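Local coordinates for protein glycoside hydrolase (Streptococcus pneumoniae serotype 4, PDB 6ORH) that probably hydrolyses alpha-L-fucosidic linkages as a family 29 glycoside hydrolase, and carries a beta-sandwich domain of the F5/8 type C kind, at residues A328-V333 and L347-L351; F376-R382 and K444-T450; I364-L370 and Q427-I433. The protein carries 2 engineered substitutions. One frame throughout, in Å; residues are numbered along the deposited sequence.

Contact 1: A328-V333 and L347-L351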
loop_
_atom_site.group_PDB
_atom_site.type_symbol
_atom_site.label_atom_id
_atom_site.label_comp_id
_atom_site.label_asym_id
_atom_site.label_seq_id
_atom_site.Cartn_x
_atom_site.Cartn_y
_atom_site.Cartn_z
ATOM N N ALA A 328 14.637 -11.476 -17.646
ATOM C CA ALA A 328 15.774 -10.578 -17.647
ATOM C C ALA A 328 17.104 -11.326 -17.733
ATOM O O ALA A 328 18.131 -10.689 -17.919
ATOM C CB ALA A 328 15.730 -9.674 -16.422
ATOM N N LEU A 329 17.102 -12.664 -17.620
ATOM C CA LEU A 329 18.368 -13.390 -17.574
ATOM C C LEU A 329 19.187 -13.081 -18.825
ATOM O O LEU A 329 18.690 -13.207 -19.936
ATOM C CB LEU A 329 18.102 -14.896 -17.520
ATOM C CG LEU A 329 18.119 -15.577 -16.161
ATOM C CD1 LEU A 329 17.906 -17.073 -16.342
ATOM C CD2 LEU A 329 19.400 -15.300 -15.375
ATOM N N GLY A 330 20.442 -12.675 -18.644
ATOM C CA GLY A 330 21.340 -12.402 -19.755
ATOM C C GLY A 330 21.099 -11.062 -20.447
ATOM O O GLY A 330 21.808 -10.717 -21.388
ATOM N N ALA A 331 20.107 -10.285 -19.995
ATOM C CA ALA A 331 19.952 -8.931 -20.512
ATOM C C ALA A 331 21.235 -8.117 -20.319
ATOM O O ALA A 331 21.946 -8.272 -19.325
ATOM C CB ALA A 331 18.771 -8.262 -19.845
ATOM N N GLU A 332 21.505 -7.218 -21.270
ATOM C CA GLU A 332 22.622 -6.289 -21.197
ATOM C C GLU A 332 22.255 -5.151 -20.247
ATOM O O GLU A 332 21.211 -4.540 -20.414
ATOM C CB GLU A 332 22.894 -5.711 -22.587
ATOM C CG GLU A 332 24.070 -6.361 -23.300
ATOM C CD GLU A 332 25.347 -5.543 -23.187
ATOM O OE1 GLU A 332 26.270 -5.979 -22.453
ATOM O OE2 GLU A 332 25.413 -4.457 -23.819
ATOM N N VAL A 333 23.133 -4.854 -19.283
ATOM C CA VAL A 333 22.870 -3.786 -18.326
ATOM C C VAL A 333 23.933 -2.697 -18.448
ATOM O O VAL A 333 25.127 -2.982 -18.420
ATOM C CB VAL A 333 22.828 -4.343 -16.886
ATOM C CG1 VAL A 333 22.429 -3.244 -15.909
ATOM C CG2 VAL A 333 21.896 -5.531 -16.749
ATOM N N LEU A 347 23.954 -8.321 -12.540
ATOM C CA LEU A 347 22.551 -8.272 -12.149
ATOM C C LEU A 347 21.714 -9.295 -12.914
ATOM O O LEU A 347 20.634 -9.649 -12.463
ATOM C CB LEU A 347 22.032 -6.851 -12.378
ATOM C CG LEU A 347 22.677 -5.808 -11.476
ATOM C CD1 LEU A 347 22.484 -4.396 -12.019
ATOM C CD2 LEU A 347 22.113 -5.937 -10.067
ATOM N N THR A 348 22.218 -9.779 -14.066
ATOM C CA THR A 348 21.392 -10.668 -14.873
ATOM C C THR A 348 22.152 -11.923 -15.298
ATOM O O THR A 348 21.738 -12.604 -16.236
ATOM C CB THR A 348 20.863 -9.952 -16.121
ATOM O OG1 THR A 348 21.981 -9.484 -16.866
ATOM C CG2 THR A 348 20.017 -8.745 -15.780
ATOM N N ASP A 349 23.249 -12.232 -14.605
ATOM C CA ASP A 349 24.143 -13.286 -15.067
ATOM C C ASP A 349 23.749 -14.636 -14.469
ATOM O O ASP A 349 24.374 -15.647 -14.786
ATOM C CB ASP A 349 25.610 -12.922 -14.813
ATOM C CG ASP A 349 26.037 -12.891 -13.348
ATOM O OD1 ASP A 349 25.169 -12.987 -12.454
ATOM O OD2 ASP A 349 27.259 -12.747 -13.115
ATOM N N GLY A 350 22.718 -14.651 -13.615
ATOM C CA GLY A 350 22.226 -15.868 -12.987
ATOM C C GLY A 350 23.237 -16.499 -12.033
ATOM O O GLY A 350 23.033 -17.626 -11.592
ATOM N N LEU A 351 24.338 -15.781 -11.752
ATOM C CA LEU A 351 25.314 -16.168 -10.737
ATOM C C LEU A 351 24.926 -15.458 -9.441
ATOM O O LEU A 351 24.961 -14.229 -9.385
ATOM C CB LEU A 351 26.718 -15.705 -11.163
ATOM C CG LEU A 351 27.654 -16.701 -11.858
ATOM C CD1 LEU A 351 26.914 -17.696 -12.752
ATOM C CD2 LEU A 351 28.736 -15.970 -12.651
#

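Contact 2: F376-R382 and K444-T450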
loop_
_atom_site.group_PDB
_atom_site.type_symbol
_atom_site.label_atom_id
_atom_site.label_comp_id
_atom_site.label_asym_id
_atom_site.label_seq_id
_atom_site.Cartn_x
_atom_site.Cartn_y
_atom_site.Cartn_z
ATOM N N PHE A 376 5.910 -8.638 -19.552
ATOM C CA PHE A 376 6.110 -8.850 -18.123
ATOM C C PHE A 376 5.220 -7.903 -17.322
ATOM O O PHE A 376 4.671 -6.929 -17.851
ATOM C CB PHE A 376 7.593 -8.706 -17.778
ATOM C CG PHE A 376 8.166 -7.365 -18.181
ATOM C CD1 PHE A 376 8.064 -6.266 -17.341
ATOM C CD2 PHE A 376 8.801 -7.211 -19.403
ATOM C CE1 PHE A 376 8.584 -5.034 -17.715
ATOM C CE2 PHE A 376 9.317 -5.979 -19.784
ATOM C CZ PHE A 376 9.206 -4.894 -18.938
ATOM N N ASP A 377 5.058 -8.201 -16.022
ATOM C CA ASP A 377 4.295 -7.348 -15.129
ATOM C C ASP A 377 4.875 -7.394 -13.716
ATOM O O ASP A 377 4.241 -6.871 -12.803
ATOM C CB ASP A 377 2.800 -7.685 -15.097
ATOM C CG ASP A 377 2.454 -9.127 -14.726
ATOM O OD1 ASP A 377 3.372 -9.971 -14.581
ATOM O OD2 ASP A 377 1.253 -9.412 -14.672
ATOM N N VAL A 378 6.050 -8.019 -13.559
ATOM C CA VAL A 378 6.715 -8.052 -12.257
ATOM C C VAL A 378 8.201 -7.786 -12.436
ATOM O O VAL A 378 8.867 -8.441 -13.236
ATOM C CB VAL A 378 6.530 -9.391 -11.520
ATOM C CG1 VAL A 378 7.149 -9.292 -10.112
ATOM C CG2 VAL A 378 5.068 -9.786 -11.420
ATOM N N ILE A 379 8.757 -6.885 -11.611
ATOM C CA ILE A 379 10.205 -6.763 -11.505
ATOM C C ILE A 379 10.639 -7.210 -10.101
ATOM O O ILE A 379 9.932 -6.937 -9.145
ATOM C CB ILE A 379 10.704 -5.341 -11.862
ATOM C CG1 ILE A 379 12.231 -5.302 -11.990
ATOM C CG2 ILE A 379 10.174 -4.313 -10.847
ATOM C CD1 ILE A 379 12.838 -4.008 -12.558
ATOM N N GLU A 380 11.750 -7.957 -10.014
ATOM C CA GLU A 380 12.346 -8.340 -8.729
ATOM C C GLU A 380 13.724 -7.691 -8.601
ATOM O O GLU A 380 14.545 -7.729 -9.527
ATOM C CB GLU A 380 12.455 -9.872 -8.630
ATOM C CG GLU A 380 13.237 -10.321 -7.374
ATOM C CD GLU A 380 13.444 -11.830 -7.316
ATOM O OE1 GLU A 380 12.589 -12.559 -7.837
ATOM O OE2 GLU A 380 14.461 -12.269 -6.725
ATOM N N LEU A 381 14.003 -7.073 -7.434
ATOM C CA LEU A 381 15.306 -6.505 -7.119
ATOM C C LEU A 381 15.751 -7.139 -5.799
ATOM O O LEU A 381 14.894 -7.402 -4.939
ATOM C CB LEU A 381 15.149 -4.989 -6.910
ATOM C CG LEU A 381 14.524 -4.174 -8.049
ATOM C CD1 LEU A 381 14.408 -2.704 -7.632
ATOM C CD2 LEU A 381 15.341 -4.295 -9.325
ATOM N N ARG A 382 17.055 -7.326 -5.599
ATOM C CA ARG A 382 17.556 -7.807 -4.305
ATOM C C ARG A 382 18.806 -7.032 -3.899
ATOM O O ARG A 382 19.728 -6.804 -4.698
ATOM C CB ARG A 382 17.971 -9.282 -4.363
ATOM C CG ARG A 382 16.832 -10.234 -4.692
ATOM C CD ARG A 382 17.243 -11.657 -4.318
ATOM N NE ARG A 382 16.246 -12.626 -4.738
ATOM C CZ ARG A 382 16.255 -13.896 -4.326
ATOM N NH1 ARG A 382 17.198 -14.294 -3.484
ATOM N NH2 ARG A 382 15.330 -14.744 -4.742
ATOM N N LYS A 444 20.763 -8.840 -8.074
ATOM C CA LYS A 444 19.903 -9.446 -9.078
ATOM C C LYS A 444 18.811 -8.454 -9.475
ATOM O O LYS A 444 18.273 -7.712 -8.624
ATOM C CB LYS A 444 19.202 -10.657 -8.450
ATOM C CG LYS A 444 18.342 -11.525 -9.362
ATOM C CD LYS A 444 17.641 -12.537 -8.467
ATOM C CE LYS A 444 16.377 -13.115 -9.040
ATOM N NZ LYS A 444 15.816 -14.102 -8.109
ATOM N N ILE A 445 18.505 -8.427 -10.782
ATOM C CA ILE A 445 17.269 -7.862 -11.299
ATOM C C ILE A 445 16.638 -8.940 -12.181
ATOM O O ILE A 445 17.326 -9.479 -13.056
ATOM C CB ILE A 445 17.485 -6.558 -12.099
ATOM C CG1 ILE A 445 18.081 -5.433 -11.244
ATOM C CG2 ILE A 445 16.183 -6.109 -12.751
ATOM C CD1 ILE A 445 18.748 -4.355 -12.056
ATOM N N SER A 446 15.386 -9.287 -11.878
ATOM C CA SER A 446 14.624 -10.288 -12.616
ATOM C C SER A 446 13.303 -9.689 -13.091
ATOM O O SER A 446 12.820 -8.715 -12.510
ATOM C CB SER A 446 14.410 -11.553 -11.790
ATOM O OG SER A 446 15.681 -12.145 -11.464
ATOM N N LEU A 447 12.721 -10.273 -14.154
ATOM C CA LEU A 447 11.429 -9.871 -14.685
ATOM C C LEU A 447 10.583 -11.123 -14.892
ATOM O O LEU A 447 11.102 -12.141 -15.374
ATOM C CB LEU A 447 11.611 -9.173 -16.041
ATOM C CG LEU A 447 12.275 -7.795 -15.997
ATOM C CD1 LEU A 447 12.661 -7.347 -17.409
ATOM C CD2 LEU A 447 11.340 -6.781 -15.340
ATOM N N TYR A 448 9.309 -11.019 -14.511
ATOM C CA TYR A 448 8.376 -12.132 -14.657
ATOM C C TYR A 448 7.023 -11.665 -15.175
ATOM O O TYR A 448 6.634 -10.498 -15.055
ATOM C CB TYR A 448 8.118 -12.847 -13.325
ATOM C CG TYR A 448 9.349 -13.161 -12.519
ATOM C CD1 TYR A 448 10.241 -14.167 -12.892
ATOM C CD2 TYR A 448 9.607 -12.467 -11.341
ATOM C CE1 TYR A 448 11.363 -14.473 -12.138
ATOM C CE2 TYR A 448 10.732 -12.752 -10.587
ATOM C CZ TYR A 448 11.608 -13.747 -10.976
ATOM O OH TYR A 448 12.719 -14.022 -10.240
ATOM N N LYS A 449 6.291 -12.642 -15.732
ATOM C CA LYS A 449 4.882 -12.490 -16.030
ATOM C C LYS A 449 4.057 -13.348 -15.066
ATOM O O LYS A 449 4.232 -14.570 -15.013
ATOM C CB LYS A 449 4.623 -12.929 -17.481
ATOM C CG LYS A 449 3.170 -12.809 -17.937
ATOM C CD LYS A 449 2.595 -11.415 -17.824
ATOM C CE LYS A 449 1.089 -11.362 -17.993
ATOM N NZ LYS A 449 0.362 -11.860 -16.803
ATOM N N THR A 450 3.100 -12.713 -14.384
ATOM C CA THR A 450 2.193 -13.430 -13.497
ATOM C C THR A 450 1.354 -14.421 -14.296
ATOM O O THR A 450 1.000 -14.168 -15.448
ATOM C CB THR A 450 1.260 -12.504 -12.705
ATOM O OG1 THR A 450 0.414 -11.745 -13.566
ATOM C CG2 THR A 450 1.981 -11.586 -11.738
#

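Contact 3: I364-L370 and Q427-I433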
loop_
_atom_site.group_PDB
_atom_site.type_symbol
_atom_site.label_atom_id
_atom_site.label_comp_id
_atom_site.label_asym_id
_atom_site.label_seq_id
_atom_site.Cartn_x
_atom_site.Cartn_y
_atom_site.Cartn_z
ATOM N N ILE A 364 21.013 7.047 -9.492
ATOM C CA ILE A 364 21.712 6.039 -10.284
ATOM C C ILE A 364 20.730 5.332 -11.209
ATOM O O ILE A 364 19.713 4.778 -10.781
ATOM C CB ILE A 364 22.518 5.069 -9.393
ATOM C CG1 ILE A 364 23.740 5.738 -8.765
ATOM C CG2 ILE A 364 22.927 3.818 -10.191
ATOM C CD1 ILE A 364 24.406 4.947 -7.660
ATOM N N GLN A 365 21.072 5.310 -12.504
ATOM C CA GLN A 365 20.163 4.765 -13.486
ATOM C C GLN A 365 20.802 3.537 -14.123
ATOM O O GLN A 365 21.838 3.667 -14.783
ATOM C CB GLN A 365 19.867 5.830 -14.540
ATOM C CG GLN A 365 18.970 5.322 -15.654
ATOM C CD GLN A 365 18.465 6.495 -16.449
ATOM O OE1 GLN A 365 17.789 7.377 -15.916
ATOM N NE2 GLN A 365 18.861 6.552 -17.708
ATOM N N LEU A 366 20.188 2.371 -13.895
ATOM C CA LEU A 366 20.569 1.129 -14.568
ATOM C C LEU A 366 19.577 0.887 -15.700
ATOM O O LEU A 366 18.367 0.957 -15.499
ATOM C CB LEU A 366 20.520 -0.033 -13.561
ATOM C CG LEU A 366 21.562 0.025 -12.453
ATOM C CD1 LEU A 366 21.186 -0.899 -11.292
ATOM C CD2 LEU A 366 22.933 -0.337 -13.028
ATOM N N GLU A 367 20.073 0.602 -16.918
ATOM C CA GLU A 367 19.160 0.325 -18.019
ATOM C C GLU A 367 19.414 -1.092 -18.519
ATOM O O GLU A 367 20.579 -1.467 -18.746
ATOM C CB GLU A 367 19.375 1.328 -19.159
ATOM C CG GLU A 367 18.396 1.142 -20.314
ATOM C CD GLU A 367 18.405 2.296 -21.308
ATOM O OE1 GLU A 367 18.499 3.451 -20.875
ATOM O OE2 GLU A 367 18.336 2.037 -22.529
ATOM N N LEU A 368 18.329 -1.862 -18.651
ATOM C CA LEU A 368 18.402 -3.230 -19.156
ATOM C C LEU A 368 17.909 -3.218 -20.595
ATOM O O LEU A 368 16.884 -2.602 -20.884
ATOM C CB LEU A 368 17.498 -4.172 -18.350
ATOM C CG LEU A 368 18.065 -4.637 -17.009
ATOM C CD1 LEU A 368 18.007 -3.501 -16.003
ATOM C CD2 LEU A 368 17.287 -5.824 -16.467
ATOM N N ASP A 369 18.631 -3.945 -21.467
ATOM C CA ASP A 369 18.191 -4.217 -22.828
ATOM C C ASP A 369 17.989 -5.725 -22.957
ATOM O O ASP A 369 18.954 -6.471 -22.895
ATOM C CB ASP A 369 19.233 -3.716 -23.841
ATOM C CG ASP A 369 18.805 -3.921 -25.294
ATOM O OD1 ASP A 369 17.817 -4.640 -25.540
ATOM O OD2 ASP A 369 19.465 -3.333 -26.173
ATOM N N LEU A 370 16.732 -6.153 -23.090
ATOM C CA LEU A 370 16.372 -7.561 -23.097
ATOM C C LEU A 370 16.737 -8.193 -24.439
ATOM O O LEU A 370 16.693 -9.422 -24.565
ATOM C CB LEU A 370 14.869 -7.717 -22.835
ATOM C CG LEU A 370 14.352 -7.099 -21.538
ATOM C CD1 LEU A 370 12.880 -7.419 -21.357
ATOM C CD2 LEU A 370 15.159 -7.610 -20.348
ATOM N N GLN A 427 11.390 -3.837 -24.390
ATOM C CA GLN A 427 12.726 -4.360 -24.549
ATOM C C GLN A 427 13.694 -3.620 -23.628
ATOM O O GLN A 427 14.738 -4.172 -23.275
ATOM C CB GLN A 427 13.151 -4.201 -26.010
ATOM C CG GLN A 427 14.568 -4.683 -26.267
ATOM C CD GLN A 427 14.836 -4.847 -27.745
ATOM O OE1 GLN A 427 13.919 -5.069 -28.540
ATOM N NE2 GLN A 427 16.099 -4.703 -28.099
ATOM N N LYS A 428 13.378 -2.347 -23.308
ATOM C CA LYS A 428 14.268 -1.549 -22.484
ATOM C C LYS A 428 13.572 -1.116 -21.193
ATOM O O LYS A 428 12.432 -0.655 -21.211
ATOM C CB LYS A 428 14.820 -0.358 -23.264
ATOM C CG LYS A 428 15.617 -0.776 -24.502
ATOM C CD LYS A 428 16.280 0.367 -25.214
ATOM C CE LYS A 428 16.989 -0.072 -26.480
ATOM N NZ LYS A 428 17.764 1.053 -27.061
ATOM N N ILE A 429 14.299 -1.290 -20.083
ATOM C CA ILE A 429 13.799 -0.987 -18.745
ATOM C C ILE A 429 14.852 -0.166 -18.014
ATOM O O ILE A 429 16.043 -0.424 -18.169
ATOM C CB ILE A 429 13.503 -2.310 -17.987
ATOM C CG1 ILE A 429 12.487 -3.207 -18.713
ATOM C CG2 ILE A 429 13.073 -2.032 -16.552
ATOM C CD1 ILE A 429 13.135 -4.188 -19.694
ATOM N N ARG A 430 14.428 0.805 -17.177
ATOM C CA ARG A 430 15.372 1.511 -16.322
ATOM C C ARG A 430 14.983 1.284 -14.866
ATOM O O ARG A 430 13.796 1.360 -14.524
ATOM C CB ARG A 430 15.379 3.023 -16.574
ATOM C CG ARG A 430 16.121 3.396 -17.857
ATOM C CD ARG A 430 15.794 4.778 -18.385
ATOM N NE ARG A 430 16.664 4.997 -19.552
ATOM C CZ ARG A 430 16.687 6.114 -20.285
ATOM N NH1 ARG A 430 15.924 7.153 -19.972
ATOM N NH2 ARG A 430 17.506 6.197 -21.322
ATOM N N VAL A 431 15.997 0.952 -14.064
ATOM C CA VAL A 431 15.862 0.925 -12.611
ATOM C C VAL A 431 16.635 2.132 -12.096
ATOM O O VAL A 431 17.845 2.277 -12.334
ATOM C CB VAL A 431 16.357 -0.411 -12.017
ATOM C CG1 VAL A 431 16.368 -0.384 -10.483
ATOM C CG2 VAL A 431 15.439 -1.540 -12.483
ATOM N N VAL A 432 15.932 3.012 -11.357
ATOM C CA VAL A 432 16.551 4.248 -10.913
ATOM C C VAL A 432 16.515 4.277 -9.389
ATOM O O VAL A 432 15.430 4.333 -8.807
ATOM C CB VAL A 432 15.877 5.495 -11.513
ATOM C CG1 VAL A 432 16.621 6.771 -11.129
ATOM C CG2 VAL A 432 15.753 5.409 -13.035
ATOM N N ILE A 433 17.709 4.317 -8.788
ATOM C CA ILE A 433 17.869 4.431 -7.339
ATOM C C ILE A 433 17.998 5.918 -7.001
ATOM O O ILE A 433 18.967 6.558 -7.404
ATOM C CB ILE A 433 19.063 3.604 -6.822
ATOM C CG1 ILE A 433 18.902 2.114 -7.166
ATOM C CG2 ILE A 433 19.271 3.821 -5.319
ATOM C CD1 ILE A 433 20.132 1.299 -6.873
#

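Contact 1: A328-V333 and L347-L351
Thr-348 points its side chain into the curve of 328-333, and its two branches do different work. The hydroxyl OG1 donates a hydrogen bond to Ala-331 O at 2.7 Å, in the carbonyl plane and on a lone pair. The methyl CG2 turns to the apolar side, 3.8 Å from Val-333 CG2, the two side chains crossing obliquely. This division follows from chi1 of 58°, which sets OG1 between the backbone N and the carbonyl carbon and CG2 anti to the latter. Behind the methyl, Val-333 CG1 meets Leu-347 CD1 at 4.1 Å, these side chains lying nearly at right angles.

The backbone supplies the second polar grip. Residues 328-331 form a type II beta turn, closed by Ala-331 N to Ala-328 O at 2.9 Å, and Gly-330 N in the turn donates to Thr-348 O at 2.7 Å (N-H...O angle 164°). Gly-330 has positive phi, which glycine accepts readily. From within the turn, Leu-329 reaches CD2 to Gly-350 CA at 3.7 Å.

Asp-349 turns away from the turn; its OD1 accepts from Leu-351 N in an Asx turn, while OD2 bonds Ser-354. Asp-349, Leu-351 and Ser-354 belong to a calcium site known for this protein, although no ion is modelled in this chain. Buried Thr-348 thus joins the calcium-binding loop to the turn before strand 332-334, hydroxyl and carbonyl both paired.

Contact 2: F376-R382 and K444-T450
Glu-380 meets Tyr-448 and Lys-444 with different oxygens of its carboxylate. Its OE1 accepts a hydrogen bond from Tyr-448 OH at 2.8 Å, in plane at the edge of the phenol ring, although the hydroxyl sits above the plane of the carboxylate. OE2 accepts from Lys-444 NZ at 2.7 Å, again from above that plane, and from Arg-382 NE at 2.7 Å, almost in line with its C-O bond. Both cations gather on OE2 in a salt-bridge network, the carboxylate offsetting the like charges of Arg-382 and Lys-444, which probably favours its charged form. Glu-380 CG stands anti to the backbone N (chi1 173°), and the extended chain carries the group out to them.

Beneath the side chains the strands run antiparallel, their axes 164° apart, as neighbours in one sheet of the galactose-binding-like beta sandwich. Hydrogen-bonded pairs at Val-378/Tyr-448 and Glu-380/Ser-446 set the register. At the Val-378 end lies a classic beta bulge, where Asp-377 N and Val-378 N both donate to Tyr-448 O.

The bulge brings Asp-377 to the chain end: OD1 receives Thr-450 N at 2.8 Å and OD2 receives Thr-450 OG1 at 2.7 Å, each through its syn lone pair. Lys-449 NZ adds a weak salt bridge to OD2.

Ile-379 CD1 lies alongside Ile-445 CG2 on the face they share with Leu-447, whose CD2 also makes a CH-pi contact over Phe-376, before the corner, 4.2 Å from the ring centroid. Farther out, Tyr-323 meets Tyr-448 edge-to-face, and Asp-326 bonds Ser-446 OG and Leu-447 N.

Contact 3: I364-L370 and Q427-I433
Strands 364-370 and 428-433 are antiparallel neighbours in one sheet of the beta sandwich, where Glu-367 and Arg-430 form a salt bridge across a non-hydrogen-bonded pair. Arg-430 grips side-on with two nitrogens on one oxygen: NE lies 2.7 Å and NH2 3.0 Å from Glu-367 OE1. That oxygen lies in the guanidinium plane, yet both nitrogens approach from the same face of the carboxylate, the two groups turned by 48°. Gln-365 places NE2 over one guanidinium face, toward its rim, the amide and guanidinium planes 22° apart; NE2 and Arg-430 NE, at 3.3 Å, are two donors without a bond.

This largely polar face, which also carries Val-432 in the F5/8 type C sandwich, reaches outward: Arg-430 NH1 makes a salt bridge to Glu-176 of the second subunit, while Trp-404, which lines a glycan pocket, forms a cation-pi contact with Arg-430.

The reverse face, of Ile-364, Leu-366, Leu-368, Ile-429, Val-431 and Ile-433, is apolar, with Leu-366 and Leu-368 packed on Val-333. At the strand end, Leu-370 CD1 touches Ile-429 CD1 at 3.6 Å, and Gln-427 NE2 donates to the syn lone pair of Asp-369 OD1 at 3.1 Å, which Gly-371 N also bonds.

In the fold
All three contacts lie in the beta-sandwich domain, their centres about 12 Å apart from one another. Contact 1 closes along the chain before the other two open; contacts 2 and 3 then interleave, their segments alternating. Contact 3 pairs strands 364-370 and 428-436 of one five-stranded antiparallel sheet, one of whose outermost strands, 332-334, contact 1 enters. Contact 2 pairs strands 378-382 and 441-448 of the other sheet. Ile-379 CD1 on Val-431 CG2 (3.6 Å) and Phe-376 CZ on Ile-429 CG1 (3.7 Å) pack the sheets together. Leu-347, in contact 1, touches Leu-366 and Ile-445, so the calcium-loop region borders both sheets.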